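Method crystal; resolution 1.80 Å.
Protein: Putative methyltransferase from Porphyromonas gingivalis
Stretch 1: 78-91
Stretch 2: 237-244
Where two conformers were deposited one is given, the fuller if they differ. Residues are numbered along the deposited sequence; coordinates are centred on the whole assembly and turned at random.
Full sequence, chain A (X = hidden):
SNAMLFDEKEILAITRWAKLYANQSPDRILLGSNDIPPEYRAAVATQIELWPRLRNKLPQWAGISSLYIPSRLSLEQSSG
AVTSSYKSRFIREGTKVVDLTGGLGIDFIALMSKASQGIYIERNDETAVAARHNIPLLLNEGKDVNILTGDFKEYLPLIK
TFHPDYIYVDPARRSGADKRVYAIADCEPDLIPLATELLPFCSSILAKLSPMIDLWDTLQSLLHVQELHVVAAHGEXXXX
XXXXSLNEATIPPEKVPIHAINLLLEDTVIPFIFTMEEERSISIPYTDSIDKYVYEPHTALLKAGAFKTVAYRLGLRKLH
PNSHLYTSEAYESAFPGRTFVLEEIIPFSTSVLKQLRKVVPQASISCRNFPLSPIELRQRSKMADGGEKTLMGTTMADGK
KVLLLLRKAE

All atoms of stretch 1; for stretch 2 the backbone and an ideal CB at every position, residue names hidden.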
# COMPACT_ATOMS: atom_id res chain seq x y z
N SER A 78 -1.30 -2.01 11.04
CA SER A 78 0.10 -1.94 10.62
C SER A 78 0.27 -2.07 9.10
O SER A 78 -0.60 -2.59 8.41
CB SER A 78 0.92 -3.02 11.31
OG SER A 78 0.78 -4.26 10.65
N SER A 79 1.42 -1.59 8.60
CA SER A 79 1.87 -1.91 7.24
C SER A 79 1.93 -3.44 7.00
O SER A 79 2.05 -4.23 7.94
CB SER A 79 3.25 -1.30 6.97
OG SER A 79 3.17 0.10 6.79
N GLY A 80 1.81 -3.84 5.73
CA GLY A 80 2.06 -5.23 5.36
C GLY A 80 3.56 -5.44 5.29
O GLY A 80 4.34 -4.50 5.45
N ALA A 81 3.97 -6.67 5.04
CA ALA A 81 5.38 -7.01 4.83
C ALA A 81 5.98 -6.40 3.54
O ALA A 81 7.12 -5.93 3.54
CB ALA A 81 5.56 -8.55 4.84
N VAL A 82 5.24 -6.44 2.44
CA VAL A 82 5.82 -6.01 1.17
C VAL A 82 6.01 -4.50 1.02
O VAL A 82 7.04 -4.06 0.50
CB VAL A 82 5.11 -6.62 -0.06
CG1 VAL A 82 5.77 -7.94 -0.44
CG2 VAL A 82 3.64 -6.82 0.21
N THR A 83 5.06 -3.70 1.49
CA THR A 83 5.22 -2.24 1.36
C THR A 83 6.22 -1.70 2.36
O THR A 83 7.00 -0.79 2.04
CB THR A 83 3.89 -1.49 1.52
OG1 THR A 83 3.27 -1.85 2.77
CG2 THR A 83 2.96 -1.85 0.37
N SER A 84 6.21 -2.27 3.58
CA SER A 84 7.18 -1.84 4.58
C SER A 84 8.57 -1.96 3.97
O SER A 84 9.32 -1.03 4.02
CB SER A 84 7.08 -2.63 5.87
OG SER A 84 7.58 -3.94 5.69
N SER A 85 8.89 -3.10 3.35
CA SER A 85 10.24 -3.26 2.77
C SER A 85 10.62 -2.39 1.56
O SER A 85 11.81 -2.11 1.34
CB SER A 85 10.58 -4.73 2.50
OG SER A 85 9.49 -5.44 1.91
N TYR A 86 9.64 -1.99 0.75
CA TYR A 86 9.88 -1.03 -0.35
C TYR A 86 10.44 0.29 0.17
O TYR A 86 11.28 0.92 -0.46
CB TYR A 86 8.57 -0.73 -1.10
CG TYR A 86 8.69 0.30 -2.21
CD1 TYR A 86 9.25 -0.03 -3.45
CD2 TYR A 86 8.24 1.61 -2.02
CE1 TYR A 86 9.36 0.90 -4.47
CE2 TYR A 86 8.32 2.54 -3.04
CZ TYR A 86 8.89 2.19 -4.25
OH TYR A 86 8.98 3.08 -5.25
N LYS A 87 9.94 0.72 1.32
CA LYS A 87 10.42 1.94 1.98
C LYS A 87 11.92 1.93 2.23
O LYS A 87 12.54 2.99 2.25
CB LYS A 87 9.74 2.14 3.34
CG LYS A 87 8.27 2.46 3.25
CD LYS A 87 7.66 2.37 4.65
CE LYS A 87 6.14 2.47 4.57
NZ LYS A 87 5.50 1.20 4.12
N SER A 88 12.50 0.74 2.40
CA SER A 88 13.93 0.69 2.70
C SER A 88 14.78 1.29 1.56
O SER A 88 15.91 1.74 1.80
CB SER A 88 14.40 -0.73 3.06
OG SER A 88 14.49 -1.52 1.89
N ARG A 89 14.23 1.32 0.34
CA ARG A 89 14.92 1.92 -0.81
C ARG A 89 15.16 3.43 -0.68
O ARG A 89 16.01 3.98 -1.39
CB ARG A 89 14.19 1.62 -2.13
CG ARG A 89 12.85 2.33 -2.31
CD ARG A 89 12.95 3.67 -3.01
NE ARG A 89 13.04 3.54 -4.47
CZ ARG A 89 13.27 4.56 -5.27
NH1 ARG A 89 13.43 5.77 -4.76
NH2 ARG A 89 13.35 4.38 -6.58
N PHE A 90 14.41 4.11 0.19
CA PHE A 90 14.60 5.56 0.44
C PHE A 90 15.77 5.84 1.40
O PHE A 90 16.23 6.98 1.50
CB PHE A 90 13.34 6.22 1.00
CG PHE A 90 12.20 6.30 0.02
CD1 PHE A 90 12.03 7.43 -0.78
CD2 PHE A 90 11.32 5.24 -0.11
CE1 PHE A 90 10.98 7.51 -1.69
CE2 PHE A 90 10.27 5.30 -1.02
CZ PHE A 90 10.10 6.43 -1.82
N ILE A 91 16.27 4.81 2.07
CA ILE A 91 17.18 5.01 3.19
C ILE A 91 18.60 4.53 2.87
O ILE A 91 18.82 3.33 2.72
CB ILE A 91 16.66 4.28 4.47
CG1 ILE A 91 15.17 4.58 4.71
CG2 ILE A 91 17.54 4.61 5.72
CD1 ILE A 91 14.80 6.05 4.94
N UNK A 237 -3.84 -0.44 -4.31
CA UNK A 237 -2.99 0.64 -3.82
C UNK A 237 -2.98 0.56 -2.30
O UNK A 237 -4.06 0.50 -1.67
CB UNK A 237 -3.48 2.01 -4.30
N UNK A 238 -1.78 0.51 -1.72
CA UNK A 238 -1.61 0.36 -0.27
C UNK A 238 -1.23 1.67 0.40
O UNK A 238 -1.63 1.92 1.55
CB UNK A 238 -0.55 -0.70 0.03
N UNK A 239 -0.47 2.51 -0.29
CA UNK A 239 -0.03 3.76 0.31
C UNK A 239 0.50 4.74 -0.73
O UNK A 239 0.87 4.37 -1.83
CB UNK A 239 1.05 3.48 1.36
N UNK A 240 0.54 6.01 -0.36
CA UNK A 240 1.30 6.99 -1.10
C UNK A 240 2.50 7.33 -0.23
O UNK A 240 2.41 7.34 1.01
CB UNK A 240 0.47 8.23 -1.44
N UNK A 241 3.64 7.60 -0.85
CA UNK A 241 4.80 7.99 -0.08
C UNK A 241 5.29 9.28 -0.66
O UNK A 241 5.40 9.41 -1.89
CB UNK A 241 5.89 6.92 -0.09
N UNK A 242 5.52 10.26 0.20
CA UNK A 242 6.00 11.55 -0.28
C UNK A 242 7.33 11.84 0.41
O UNK A 242 7.45 11.62 1.61
CB UNK A 242 4.98 12.66 -0.01
N UNK A 243 8.33 12.28 -0.35
CA UNK A 243 9.57 12.72 0.27
C UNK A 243 9.73 14.22 0.11
O UNK A 243 9.54 14.74 -1.00
CB UNK A 243 10.77 11.99 -0.33
N UNK A 244 10.05 14.90 1.22
CA UNK A 244 10.29 16.34 1.25
C UNK A 244 11.71 16.63 1.70
O UNK A 244 12.27 15.89 2.51
CB UNK A 244 9.29 17.04 2.17

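Stretch 2 is a strand that runs nearly parallel to the helix that begins at Ala81. The two axes approach to 9.6 Å with 19° between their directions. Residues at alternate positions from 239 onward point toward stretch 1.

Position 237 has nothing of stretch 1 within 5.5 Å of its ideal CB. Stretch 1 sets no demand here, and many residues would fit. Its phi/psi of -71/127 suits an extended chain. The deposited residue is Val237, with chi1 t. It makes no contact with stretch 1.

Position 238 points toward the helix. Its ideal CB lies 3.7 Å from CG2 of Thr83, so the first carbon already touches a methyl group. The psi of -34° breaks the extended pattern. A small residue would fit, as would a long one that can turn aside after CB. The deposited residue is Lys238. Lys238 CB lies 3.7 Å and Lys238 CG 3.9 Å from Thr83 CG2; the end of the side chain leads away, with chi1 and chi2 both m.

Position 239 also points toward stretch 1, but its ideal CB has no neighbour there within 5.5 Å. The space ahead holds polar groups: NZ of Lys87 and the hydroxyls of Thr83 and Ser79. The ammonium is a positive charge and a donor. An acid long enough to reach it would suit best; a glutamine or another polar chain could also use the donors. The deposited residue is Glu239. Its OE2 forms a salt bridge with Lys87 NZ at 2.8 Å. A weak hydrogen bond of 3.2 Å runs from Lys87 NZ to Glu239 OE1. Thr83 OG1 also lies 3.3 Å from Glu239 OE1. The lysine CB points sideways, but its end comes nearer to the strand. Lys87 NZ also makes a weak hydrogen bond of 3.2 Å to Thr83 O, which ties the ammonium to the backbone of stretch 1 as well.

Position 240 is out of reach of stretch 1, which leaves the choice open. The deposited residue is Leu240.

Position 241 points toward stretch 1. Its ideal CB is 4.6 Å from Phe90 CZ, and the rings of Tyr86 and Phe90 offer carbon surface. A branched apolar residue such as leucine, isoleucine or valine would suit, as might methionine. The deposited residue is Leu241. Its CD1 lies 3.9 Å from Tyr86 CD2, at the ring edge, and 3.9 Å from Phe90 CE2. Leu241 CD1 is also 4.2 Å from Lys87 CG, so this methyl meets three residues.

Position 242 points away, and stretch 1 gives little guidance. The deposited residue is Val242.

Position 243 points toward stretch 1, with its ideal CB 4.7 Å from Phe90 CE1. An apolar chain, or a long one with a carbon stem, would suit. The deposited residue is Arg243. Its CD lies 4.3 Å from Phe90 CD1, at the ring edge. Its guanidinium is hydrogen-bonded elsewhere in the structure.

Position 244 is out of reach. The deposited residue is selenomethionine, Met244.

Stretch 2, residues 237-244: VKELLVRM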
# COMPACT_ATOMS: atom_id res chain seq x y z
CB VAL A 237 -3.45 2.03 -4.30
CG1 VAL A 237 -2.54 3.10 -3.73
CG2 VAL A 237 -3.45 2.12 -5.87
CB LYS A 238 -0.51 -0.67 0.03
CG LYS A 238 -0.86 -2.12 -0.29
CD LYS A 238 -2.12 -2.57 0.43
CE LYS A 238 -2.37 -4.05 0.24
NZ LYS A 238 -3.62 -4.45 0.93
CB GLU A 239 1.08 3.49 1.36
CG GLU A 239 2.34 2.89 0.79
CD GLU A 239 3.21 2.19 1.85
OE1 GLU A 239 2.65 1.43 2.69
OE2 GLU A 239 4.44 2.37 1.83
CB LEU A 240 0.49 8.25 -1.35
CG LEU A 240 -0.91 8.18 -1.93
CD1 LEU A 240 -1.19 9.55 -2.49
CD2 LEU A 240 -1.09 7.11 -3.01
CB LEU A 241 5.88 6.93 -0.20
CG LEU A 241 5.58 5.61 0.47
CD1 LEU A 241 6.59 4.56 0.01
CD2 LEU A 241 5.67 5.78 2.00
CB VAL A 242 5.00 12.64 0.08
CG1 VAL A 242 5.49 13.95 -0.44
CG2 VAL A 242 3.63 12.34 -0.52
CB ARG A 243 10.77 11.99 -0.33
CG ARG A 243 12.12 12.36 0.35
CD ARG A 243 13.25 11.51 -0.19
NE ARG A 243 13.54 11.81 -1.59
CZ ARG A 243 14.30 12.84 -1.99
NH1 ARG A 243 14.54 13.04 -3.28
NH2 ARG A 243 14.83 13.68 -1.09
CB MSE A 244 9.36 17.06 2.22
CG MSE A 244 7.98 17.28 1.67
SE MSE A 244 6.68 17.43 3.08
CE MSE A 244 6.81 15.57 3.60
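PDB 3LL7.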